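Local coordinates for protein UDP-N-acetylglucosamine 2-epimerase (Listeria monocytogenes, PDB 3OT5) that probably interconverts UDP-N-acetylglucosamine and UDP-N-acetylmannosamine by inverting the sugar at C2, as a two-domain Rossmann-fold epimerase, at residues Lys29-Phe34 and Glu113-Val118. Sequence-based numbering, arbitrary orientation.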
# COMPACT_ATOMS: atom_id res chain seq x y z
N LYS A 29 11.29 -18.43 15.01
CA LYS A 29 10.46 -17.45 15.68
C LYS A 29 10.59 -16.12 14.98
O LYS A 29 11.64 -15.52 15.00
CB LYS A 29 10.81 -17.34 17.17
CG LYS A 29 9.89 -16.38 17.92
CD LYS A 29 10.10 -16.48 19.42
CE LYS A 29 9.04 -15.69 20.18
NZ LYS A 29 9.19 -15.82 21.65
N VAL A 30 9.50 -15.69 14.35
CA VAL A 30 9.46 -14.43 13.61
C VAL A 30 8.64 -13.40 14.36
O VAL A 30 7.48 -13.63 14.69
CB VAL A 30 8.82 -14.59 12.25
CG1 VAL A 30 8.83 -13.24 11.50
CG2 VAL A 30 9.51 -15.67 11.44
N MET A 31 9.25 -12.26 14.61
CA MET A 31 8.61 -11.16 15.29
C MET A 31 8.31 -10.11 14.26
O MET A 31 9.22 -9.55 13.68
CB MET A 31 9.54 -10.58 16.37
CG MET A 31 8.96 -9.40 17.08
SD MET A 31 10.02 -8.77 18.37
CE MET A 31 10.04 -10.18 19.49
N SER A 32 7.03 -9.85 14.02
CA SER A 32 6.60 -8.86 13.05
C SER A 32 6.17 -7.62 13.78
O SER A 32 5.30 -7.66 14.65
CB SER A 32 5.45 -9.41 12.20
OG SER A 32 5.91 -10.54 11.48
N ILE A 33 6.80 -6.51 13.42
CA ILE A 33 6.51 -5.26 14.07
C ILE A 33 5.76 -4.31 13.16
O ILE A 33 6.17 -4.08 12.02
CB ILE A 33 7.81 -4.54 14.47
CG1 ILE A 33 8.68 -5.46 15.33
CG2 ILE A 33 7.50 -3.25 15.22
CD1 ILE A 33 9.99 -4.83 15.72
N PHE A 34 4.64 -3.80 13.64
CA PHE A 34 3.91 -2.78 12.88
C PHE A 34 3.36 -1.70 13.81
O PHE A 34 2.90 -1.98 14.92
CB PHE A 34 2.91 -3.33 11.85
CG PHE A 34 2.09 -4.50 12.31
CD1 PHE A 34 0.87 -4.32 12.90
CD2 PHE A 34 2.53 -5.79 12.05
CE1 PHE A 34 0.11 -5.40 13.27
CE2 PHE A 34 1.79 -6.87 12.42
CZ PHE A 34 0.57 -6.68 13.03
N GLU A 113 11.83 -11.91 24.29
CA GLU A 113 11.24 -12.89 23.36
C GLU A 113 12.27 -13.73 22.61
O GLU A 113 11.99 -14.89 22.25
CB GLU A 113 10.33 -12.17 22.35
CG GLU A 113 9.10 -11.51 22.98
CD GLU A 113 8.10 -12.51 23.57
OE1 GLU A 113 7.81 -13.55 22.91
OE2 GLU A 113 7.57 -12.24 24.67
N ASN A 114 13.44 -13.14 22.37
CA ASN A 114 14.57 -13.78 21.66
C ASN A 114 14.16 -14.42 20.32
O ASN A 114 14.37 -15.62 20.10
CB ASN A 114 15.28 -14.81 22.54
CG ASN A 114 16.65 -15.25 21.97
OD1 ASN A 114 17.23 -14.55 21.13
ND2 ASN A 114 17.17 -16.38 22.45
N PRO A 115 13.54 -13.62 19.44
CA PRO A 115 13.16 -14.15 18.16
C PRO A 115 14.37 -14.39 17.28
O PRO A 115 15.42 -13.78 17.47
CB PRO A 115 12.33 -13.02 17.55
CG PRO A 115 12.90 -11.79 18.16
CD PRO A 115 13.16 -12.20 19.58
N ASP A 116 14.20 -15.28 16.31
CA ASP A 116 15.24 -15.57 15.35
C ASP A 116 15.32 -14.47 14.31
O ASP A 116 16.37 -14.21 13.74
CB ASP A 116 14.92 -16.88 14.68
CG ASP A 116 14.92 -18.01 15.65
OD1 ASP A 116 15.79 -18.00 16.55
OD2 ASP A 116 14.08 -18.91 15.52
N ILE A 117 14.20 -13.81 14.06
CA ILE A 117 14.19 -12.77 13.07
C ILE A 117 13.09 -11.80 13.35
O ILE A 117 12.01 -12.17 13.80
CB ILE A 117 14.04 -13.35 11.65
CG1 ILE A 117 14.11 -12.24 10.59
CG2 ILE A 117 12.73 -14.13 11.50
CD1 ILE A 117 14.10 -12.78 9.17
N VAL A 118 13.39 -10.54 13.10
CA VAL A 118 12.45 -9.48 13.30
C VAL A 118 12.16 -8.88 11.94
O VAL A 118 13.10 -8.64 11.16
CB VAL A 118 13.00 -8.40 14.22
CG1 VAL A 118 11.95 -7.29 14.43
CG2 VAL A 118 13.38 -9.01 15.55
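K29 runs as an extended chain past CA and CB of P115 to the C-terminal turn of helix 95-113. At its tip NZ makes two bonds to one residue, a salt bridge to E113 OE1 (2.9 Å), on the anti side and well out of the carboxylate plane, and a hydrogen bond to E113 O (3.0 Å). The two side chains cross at about a right angle, and E113, bent at chi2 (-67°), brings its carboxylate back to the ammonium. At the other end of K29 the backbone is gripped by D116: K29 N gives a nearly straight bond to D116 OD2 (2.9 Å), which it meets from above the carboxylate plane, while K29 O accepts from both D116 N and I117 N. M31 N to I117 O (2.9 Å) continues the parallel pairing. M31 is extended until chi3 (-64°), where the bend places CE 3.5 Å from P115 CG and beside E113 CB. V30 and I117 lie side by side on the other face of the sheet, CG2 to CG2 at 3.6 Å. Farther along, I33 CD1 presses tightly on V118 CG1 (3.4 Å), the two side chains crossing obliquely. Strands 28-34 and 117-121 are the first and fourth in the 3-2-1-4-5-6-7 parallel order, the central adjacency of a Rossmann-like fold, with strand 57-63 on the far side of 28-34. Helix 95-113 packs on the M31, I33 and V118 face through I106, V109 and I110, and L50 of helix 37-51 covers V30 on the other.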